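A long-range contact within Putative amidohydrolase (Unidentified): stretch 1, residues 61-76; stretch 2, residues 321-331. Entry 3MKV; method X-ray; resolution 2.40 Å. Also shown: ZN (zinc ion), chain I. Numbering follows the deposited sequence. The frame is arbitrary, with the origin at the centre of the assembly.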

ATOM      1  N   LEU A  61      34.468  36.429  -2.838  1.00 49.68           N
ATOM      2  CA  LEU A  61      33.422  36.667  -1.852  1.00 48.60           C
ATOM      3  C   LEU A  61      32.637  35.378  -1.608  1.00 52.23           C
ATOM      4  O   LEU A  61      32.530  34.532  -2.499  1.00 49.43           O
ATOM      5  CB  LEU A  61      32.473  37.754  -2.328  1.00 46.71           C
ATOM      6  CG  LEU A  61      33.052  39.105  -2.724  1.00 46.39           C
ATOM      7  CD1 LEU A  61      32.054  39.813  -3.627  1.00 51.96           C
ATOM      8  CD2 LEU A  61      33.326  39.938  -1.491  1.00 49.32           C
ATOM      9  N   ILE A  62      32.088  35.249  -0.401  1.00 54.73           N
ATOM     10  CA  ILE A  62      31.329  34.067   0.006  1.00 48.04           C
ATOM     11  C   ILE A  62      29.924  34.459   0.476  1.00 49.19           C
ATOM     12  O   ILE A  62      29.775  35.312   1.342  1.00 51.40           O
ATOM     13  CB  ILE A  62      32.071  33.319   1.146  1.00 52.83           C
ATOM     14  CG1 ILE A  62      33.528  33.047   0.737  1.00 41.50           C
ATOM     15  CG2 ILE A  62      31.335  32.033   1.538  1.00 51.23           C
ATOM     16  CD1 ILE A  62      34.325  32.225   1.739  1.00 34.94           C
ATOM     17  N   ASP A  63      28.894  33.851  -0.104  1.00 50.56           N
ATOM     18  CA  ASP A  63      27.527  34.053   0.393  1.00 50.30           C
ATOM     19  C   ASP A  63      26.979  32.785   1.055  1.00 52.55           C
ATOM     20  O   ASP A  63      26.882  31.720   0.422  1.00 42.38           O
ATOM     21  CB  ASP A  63      26.583  34.548  -0.708  1.00 45.59           C
ATOM     22  CG  ASP A  63      25.215  34.918  -0.172  1.00 49.33           C
ATOM     23  OD1 ASP A  63      24.815  34.372   0.879  1.00 48.88           O
ATOM     24  OD2 ASP A  63      24.527  35.750  -0.799  1.00 49.13           O
ATOM     25  N   LEU A  64      26.619  32.917   2.334  1.00 52.93           N
ATOM     26  CA  LEU A  64      26.311  31.768   3.184  1.00 49.03           C
ATOM     27  C   LEU A  64      24.848  31.363   3.142  1.00 47.63           C
ATOM     28  O   LEU A  64      24.447  30.401   3.799  1.00 50.95           O
ATOM     29  CB  LEU A  64      26.718  32.049   4.632  1.00 50.33           C
ATOM     30  CG  LEU A  64      28.194  31.950   5.008  1.00 50.62           C
ATOM     31  CD1 LEU A  64      28.379  32.201   6.514  1.00 31.42           C
ATOM     32  CD2 LEU A  64      28.750  30.583   4.611  1.00 45.70           C
ATOM     33  N   HIS A  65      24.043  32.087   2.377  1.00 46.56           N
ATOM     34  CA  HIS A  65      22.616  31.782   2.323  1.00 46.15           C
ATOM     35  C   HIS A  65      21.981  32.153   0.989  1.00 46.51           C
ATOM     36  O   HIS A  65      21.435  33.230   0.826  1.00 53.79           O
ATOM     37  CB  HIS A  65      21.861  32.459   3.478  1.00 42.19           C
ATOM     38  CG  HIS A  65      20.516  31.864   3.743  1.00 42.39           C
ATOM     39  ND1 HIS A  65      20.169  31.316   4.959  1.00 49.40           N
ATOM     40  CD2 HIS A  65      19.436  31.710   2.941  1.00 44.44           C
ATOM     41  CE1 HIS A  65      18.933  30.853   4.896  1.00 43.87           C
ATOM     42  NE2 HIS A  65      18.467  31.079   3.681  1.00 37.31           N
ATOM     43  N   VAL A  66      22.049  31.245   0.033  1.00 50.80           N
ATOM     44  CA  VAL A  66      21.354  31.449  -1.225  1.00 47.84           C
ATOM     45  C   VAL A  66      20.434  30.269  -1.486  1.00 46.15           C
ATOM     46  O   VAL A  66      20.565  29.210  -0.874  1.00 45.25           O
ATOM     47  CB  VAL A  66      22.347  31.619  -2.429  1.00 47.67           C
ATOM     48  CG1 VAL A  66      23.284  32.784  -2.190  1.00 40.09           C
ATOM     49  CG2 VAL A  66      23.149  30.354  -2.650  1.00 42.18           C
ATOM     50  N   HIS A  67      19.488  30.474  -2.391  1.00 46.98           N
ATOM     51  CA  HIS A  67      18.715  29.385  -2.963  1.00 44.69           C
ATOM     52  C   HIS A  67      18.835  29.450  -4.477  1.00 45.63           C
ATOM     53  O   HIS A  67      18.236  30.291  -5.133  1.00 44.98           O
ATOM     54  CB  HIS A  67      17.260  29.466  -2.520  1.00 40.03           C
ATOM     55  CG  HIS A  67      17.090  29.383  -1.036  1.00 44.77           C
ATOM     56  ND1 HIS A  67      17.183  28.195  -0.344  1.00 43.90           N
ATOM     57  CD2 HIS A  67      16.847  30.340  -0.110  1.00 53.17           C
ATOM     58  CE1 HIS A  67      16.997  28.422   0.943  1.00 45.37           C
ATOM     59  NE2 HIS A  67      16.797  29.717   1.113  1.00 54.39           N
ATOM     60  N   VAL A  68      19.635  28.562  -5.038  1.00 50.32           N
ATOM     61  CA  VAL A  68      19.870  28.618  -6.464  1.00 52.95           C
ATOM     62  C   VAL A  68      18.617  28.272  -7.264  1.00 50.53           C
ATOM     63  O   VAL A  68      18.411  28.802  -8.356  1.00 48.10           O
ATOM     64  CB  VAL A  68      21.082  27.756  -6.876  1.00 57.47           C
ATOM     65  CG1 VAL A  68      20.993  27.373  -8.342  1.00 61.43           C
ATOM     66  CG2 VAL A  68      22.379  28.514  -6.579  1.00 51.10           C
ATOM     67  N   VAL A  69      17.763  27.408  -6.723  1.00 50.75           N
ATOM     68  CA  VAL A  69      16.583  27.004  -7.485  1.00 50.46           C
ATOM     69  C   VAL A  69      15.343  27.785  -7.117  1.00 49.74           C
ATOM     70  O   VAL A  69      14.252  27.445  -7.557  1.00 50.65           O
ATOM     71  CB  VAL A  69      16.283  25.480  -7.410  1.00 49.43           C
ATOM     72  CG1 VAL A  69      17.571  24.687  -7.578  1.00 50.04           C
ATOM     73  CG2 VAL A  69      15.556  25.120  -6.119  1.00 38.67           C
ATOM     74  N   ALA A  70      15.511  28.831  -6.310  1.00 54.19           N
ATOM     75  CA  ALA A  70      14.408  29.746  -6.024  1.00 52.37           C
ATOM     76  C   ALA A  70      14.254  30.678  -7.207  1.00 53.97           C
ATOM     77  O   ALA A  70      14.583  31.860  -7.124  1.00 55.19           O
ATOM     78  CB  ALA A  70      14.673  30.526  -4.770  1.00 51.96           C
ATOM     79  N   ILE A  71      13.754  30.125  -8.310  1.00 54.66           N
ATOM     80  CA  ILE A  71      13.699  30.828  -9.589  1.00 53.23           C
ATOM     81  C   ILE A  71      12.517  31.786  -9.680  1.00 54.04           C
ATOM     82  O   ILE A  71      12.418  32.563 -10.635  1.00 53.74           O
ATOM     83  CB  ILE A  71      13.646  29.847 -10.787  1.00 52.70           C
ATOM     84  CG1 ILE A  71      12.390  28.972 -10.721  1.00 51.29           C
ATOM     85  CG2 ILE A  71      14.893  28.976 -10.841  1.00 43.03           C
ATOM     86  CD1 ILE A  71      12.140  28.182 -12.009  1.00 53.33           C
ATOM     87  N   GLU A  72      11.620  31.725  -8.698  1.00 51.49           N
ATOM     88  CA  GLU A  72      10.594  32.756  -8.549  1.00 58.63           C
ATOM     89  C   GLU A  72      10.158  32.966  -7.104  1.00 57.77           C
ATOM     90  O   GLU A  72      10.538  32.199  -6.220  1.00 54.97           O
ATOM     91  CB  GLU A  72       9.382  32.525  -9.469  1.00 59.20           C
ATOM     92  CG  GLU A  72       9.271  31.151 -10.111  1.00 69.69           C
ATOM     93  CD  GLU A  72       7.962  30.984 -10.881  1.00 75.43           C
ATOM     94  OE1 GLU A  72       7.987  30.504 -12.042  1.00 77.48           O
ATOM     95  OE2 GLU A  72       6.902  31.350 -10.322  1.00 90.94           O
ATOM     96  N   PHE A  73       9.369  34.018  -6.877  1.00 58.78           N
ATOM     97  CA  PHE A  73       8.863  34.364  -5.542  1.00 62.14           C
ATOM     98  C   PHE A  73       7.878  33.340  -4.945  1.00 61.87           C
ATOM     99  O   PHE A  73       7.757  33.233  -3.726  1.00 63.37           O
ATOM    100  CB  PHE A  73       8.208  35.753  -5.557  1.00 66.91           C
ATOM    101  CG  PHE A  73       9.193  36.900  -5.563  1.00 75.13           C
ATOM    102  CD1 PHE A  73       9.572  37.509  -6.755  1.00 78.90           C
ATOM    103  CD2 PHE A  73       9.736  37.378  -4.373  1.00 79.04           C
ATOM    104  CE1 PHE A  73      10.478  38.565  -6.759  1.00 74.01           C
ATOM    105  CE2 PHE A  73      10.644  38.437  -4.372  1.00 73.92           C
ATOM    106  CZ  PHE A  73      11.008  39.029  -5.565  1.00 69.18           C
ATOM    107  N   ASN A  74       7.170  32.603  -5.794  1.00 55.62           N
ATOM    108  CA  ASN A  74       6.214  31.606  -5.319  1.00 54.22           C
ATOM    109  C   ASN A  74       6.835  30.199  -5.264  1.00 54.48           C
ATOM    110  O   ASN A  74       6.861  29.462  -6.259  1.00 55.04           O
ATOM    111  CB  ASN A  74       4.949  31.625  -6.187  1.00 57.49           C
ATOM    112  CG  ASN A  74       3.880  30.657  -5.697  1.00 60.29           C
ATOM    113  OD1 ASN A  74       4.080  29.916  -4.731  1.00 69.27           O
ATOM    114  ND2 ASN A  74       2.735  30.655  -6.375  1.00 50.88           N
ATOM    115  N   LEU A  75       7.319  29.834  -4.084  1.00 50.96           N
ATOM    116  CA  LEU A  75       8.104  28.625  -3.910  1.00 50.30           C
ATOM    117  C   LEU A  75       7.269  27.352  -4.037  1.00 54.52           C
ATOM    118  O   LEU A  75       7.697  26.386  -4.668  1.00 51.27           O
ATOM    119  CB  LEU A  75       8.838  28.680  -2.571  1.00 48.46           C
ATOM    120  CG  LEU A  75       9.777  29.892  -2.472  1.00 50.78           C
ATOM    121  CD1 LEU A  75      10.512  29.922  -1.141  1.00 48.95           C
ATOM    122  CD2 LEU A  75      10.764  29.889  -3.626  1.00 42.72           C
ATOM    123  N   PRO A  76       6.062  27.349  -3.452  1.00 55.84           N
ATOM    124  CA  PRO A  76       5.225  26.174  -3.625  1.00 53.95           C
ATOM    125  C   PRO A  76       5.023  25.902  -5.103  1.00 53.37           C
ATOM    126  O   PRO A  76       5.048  24.746  -5.532  1.00 55.98           O
ATOM    127  CB  PRO A  76       3.900  26.584  -2.976  1.00 53.63           C
ATOM    128  CG  PRO A  76       4.282  27.624  -1.973  1.00 52.45           C
ATOM    129  CD  PRO A  76       5.407  28.385  -2.635  1.00 56.37           C
TER
HETATM  130 ZN    ZN I 425      16.611  30.864   2.837  1.00 59.68          ZN
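Stretch 2 321-331: MGFGTDLLGEA

Stretch 2 has no regular helix or strand. It runs as an irregular, mostly extended segment in the same direction as stretch 1, pairing His65 with Gly324 (CA to CA 4.7 Å), Val66 with Asp326 (4.9 Å), Ala70 with Leu328 (5.4 Å) and Glu72 with Gly329 (3.5 Å). Three backbone hydrogen bonds fix this register: Leu64 N to Phe323 O at 2.7 Å, Asp326 N to His65 O at 2.8 Å, and Gly329 N to Ala70 O at 2.9 Å.

Asp63 organises the first part. With chi1 t, its carboxylate comes nearer to stretch 2, where Thr325, rotamer p, donates from OG1 to Asp63 OD2 at 2.6 Å. The other oxygen, Asp63 OD1, accepts from His65 N at 2.8 Å, so one side chain both braces the corner at Leu64 and holds the facing segment of stretch 2. The t rotamer of Phe323 brings its ring alongside, its edge toward the same carboxylate, with CE2 3.9 Å from Asp63 OD2.

Close approach here depends on glycine. A CB on Gly322 would lie 2.6 Å from Leu64 CD1, a clash, and one on Gly324 would be a tight 3.2 Å from His65 CB.

The middle is built around zinc. His65 (t) and His67 (m) reach the ion through NE2, at 2.0 Å from His65 NE2 to ZN and 2.1 Å from His67 NE2 to ZN; Asp326, also t, binds through OD1, 2.4 Å from ZN, and a further ligand comes from elsewhere in the structure. Two different histidine rotamers thus converge on one point, while Val66 between them points its CB away from stretch 2. Asp326 OD1 stands 3.4 Å from His65 NE2 and 3.2 Å from His67 NE2, but these are neighbours through the shared metal, not hydrogen-bonded pairs. The backbone of Asp326, phi/psi 60/45, accompanies this placement.

From Ala70, at the end of the type I turn that starts at His67, apolar side chains join the backbone contacts. The CA-to-CB bond of Leu328 (m, t) points toward stretch 1, and its CD2 lies 3.8 Å from Ala70 CB and 4.4 Å from Leu75 CD2. Phe73 (m, chi2 96°) turns its ring in from a sideways CB: Leu328 O lies over one face, 3.8 Å from Phe73 CZ, Glu330 OE1 meets the edge 3.4 Å from Phe73 CD1, and Ala331 CB is 3.7 Å from Phe73 CZ. Gly329, with positive phi, lets the backbones nearly touch: its CA is 3.5 Å from Glu72 CA, and an ideal CB would clash there at 3.0 Å.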

ATOM      1  N   MET A 321      29.335  37.109  12.831  1.00 51.49           N
ATOM      2  CA  MET A 321      28.337  37.254  11.772  1.00 53.66           C
ATOM      3  C   MET A 321      28.888  36.877  10.400  1.00 59.37           C
ATOM      4  O   MET A 321      30.006  37.243  10.048  1.00 61.96           O
ATOM      5  CB  MET A 321      27.801  38.686  11.729  1.00 50.04           C
ATOM      6  CG  MET A 321      26.806  38.990  12.828  1.00 58.28           C
ATOM      7  SD  MET A 321      26.069  40.622  12.692  1.00 52.75           S
ATOM      8  CE  MET A 321      27.347  41.633  13.436  1.00 64.74           C
ATOM      9  N   GLY A 322      28.095  36.137   9.628  1.00 60.10           N
ATOM     10  CA  GLY A 322      28.482  35.758   8.276  1.00 53.79           C
ATOM     11  C   GLY A 322      27.696  36.582   7.284  1.00 54.64           C
ATOM     12  O   GLY A 322      26.834  37.358   7.660  1.00 60.84           O
ATOM     13  N   PHE A 323      27.981  36.414   6.003  1.00 59.33           N
ATOM     14  CA  PHE A 323      27.300  37.197   4.975  1.00 53.73           C
ATOM     15  C   PHE A 323      26.261  36.333   4.257  1.00 54.69           C
ATOM     16  O   PHE A 323      26.546  35.201   3.850  1.00 54.52           O
ATOM     17  CB  PHE A 323      28.340  37.756   4.000  1.00 54.72           C
ATOM     18  CG  PHE A 323      27.765  38.532   2.847  1.00 50.49           C
ATOM     19  CD1 PHE A 323      27.794  39.918   2.842  1.00 57.55           C
ATOM     20  CD2 PHE A 323      27.236  37.876   1.742  1.00 53.89           C
ATOM     21  CE1 PHE A 323      27.283  40.644   1.762  1.00 53.48           C
ATOM     22  CE2 PHE A 323      26.725  38.594   0.663  1.00 55.74           C
ATOM     23  CZ  PHE A 323      26.749  39.980   0.677  1.00 53.91           C
ATOM     24  N   GLY A 324      25.049  36.856   4.121  1.00 49.26           N
ATOM     25  CA  GLY A 324      24.007  36.130   3.424  1.00 49.15           C
ATOM     26  C   GLY A 324      22.998  37.052   2.786  1.00 50.20           C
ATOM     27  O   GLY A 324      22.882  38.217   3.168  1.00 55.09           O
ATOM     28  N   THR A 325      22.244  36.522   1.826  1.00 50.86           N
ATOM     29  CA  THR A 325      21.312  37.336   1.063  1.00 49.59           C
ATOM     30  C   THR A 325      19.881  36.784   1.061  1.00 52.26           C
ATOM     31  O   THR A 325      18.931  37.531   1.322  1.00 53.80           O
ATOM     32  CB  THR A 325      21.826  37.585  -0.395  1.00 53.29           C
ATOM     33  OG1 THR A 325      22.026  36.334  -1.067  1.00 54.52           O
ATOM     34  CG2 THR A 325      23.154  38.371  -0.385  1.00 43.19           C
ATOM     35  N   ASP A 326      19.730  35.493   0.751  1.00 48.95           N
ATOM     36  CA  ASP A 326      18.421  34.814   0.774  1.00 46.48           C
ATOM     37  C   ASP A 326      17.393  35.423  -0.182  1.00 49.30           C
ATOM     38  O   ASP A 326      16.232  35.607   0.184  1.00 53.10           O
ATOM     39  CB  ASP A 326      17.846  34.790   2.199  1.00 46.40           C
ATOM     40  CG  ASP A 326      16.670  33.832   2.348  1.00 53.09           C
ATOM     41  OD1 ASP A 326      16.562  32.875   1.548  1.00 64.39           O
ATOM     42  OD2 ASP A 326      15.847  34.031   3.271  1.00 55.88           O
ATOM     43  N   LEU A 327      17.809  35.714  -1.408  1.00 49.87           N
ATOM     44  CA  LEU A 327      16.927  36.354  -2.389  1.00 46.66           C
ATOM     45  C   LEU A 327      16.185  35.352  -3.289  1.00 48.35           C
ATOM     46  O   LEU A 327      16.656  34.233  -3.511  1.00 52.64           O
ATOM     47  CB  LEU A 327      17.731  37.348  -3.237  1.00 39.74           C
ATOM     48  CG  LEU A 327      18.239  38.605  -2.509  1.00 45.21           C
ATOM     49  CD1 LEU A 327      19.440  39.224  -3.199  1.00 42.95           C
ATOM     50  CD2 LEU A 327      17.130  39.643  -2.332  1.00 45.10           C
ATOM     51  N   LEU A 328      15.042  35.779  -3.833  1.00 53.00           N
ATOM     52  CA  LEU A 328      14.181  34.913  -4.642  1.00 55.18           C
ATOM     53  C   LEU A 328      13.918  35.489  -6.027  1.00 58.75           C
ATOM     54  O   LEU A 328      13.918  36.699  -6.213  1.00 69.25           O
ATOM     55  CB  LEU A 328      12.832  34.689  -3.945  1.00 56.21           C
ATOM     56  CG  LEU A 328      12.837  34.375  -2.443  1.00 60.84           C
ATOM     57  CD1 LEU A 328      11.431  34.401  -1.883  1.00 63.79           C
ATOM     58  CD2 LEU A 328      13.508  33.031  -2.145  1.00 57.23           C
ATOM     59  N   GLY A 329      13.680  34.613  -6.995  1.00 60.73           N
ATOM     60  CA  GLY A 329      13.246  35.028  -8.328  1.00 59.86           C
ATOM     61  C   GLY A 329      14.061  36.138  -8.963  1.00 62.02           C
ATOM     62  O   GLY A 329      15.280  36.031  -9.107  1.00 64.01           O
ATOM     63  N   GLU A 330      13.357  37.185  -9.348  1.00 62.85           N
ATOM     64  CA  GLU A 330      13.896  38.356  -9.999  1.00 63.54           C
ATOM     65  C   GLU A 330      14.865  39.109  -9.119  1.00 60.04           C
ATOM     66  O   GLU A 330      15.803  39.714  -9.598  1.00 64.29           O
ATOM     67  CB  GLU A 330      12.754  39.274 -10.411  1.00 63.59           C
ATOM     68  CG  GLU A 330      11.907  38.759 -11.558  1.00 79.47           C
ATOM     69  CD  GLU A 330      10.790  37.800 -11.143  1.00 89.42           C
ATOM     70  OE1 GLU A 330      10.742  37.346  -9.984  1.00 77.70           O
ATOM     71  OE2 GLU A 330       9.945  37.499 -12.005  1.00 92.99           O
ATOM     72  N   ALA A 331      14.578  39.102  -7.831  1.00 55.19           N
ATOM     73  CA  ALA A 331      15.321  39.857  -6.820  1.00 51.74           C
ATOM     74  C   ALA A 331      16.732  39.333  -6.597  1.00 54.79           C
ATOM     75  O   ALA A 331      17.594  40.047  -6.071  1.00 56.89           O
ATOM     76  CB  ALA A 331      14.571  39.849  -5.521  1.00 53.56           C
TER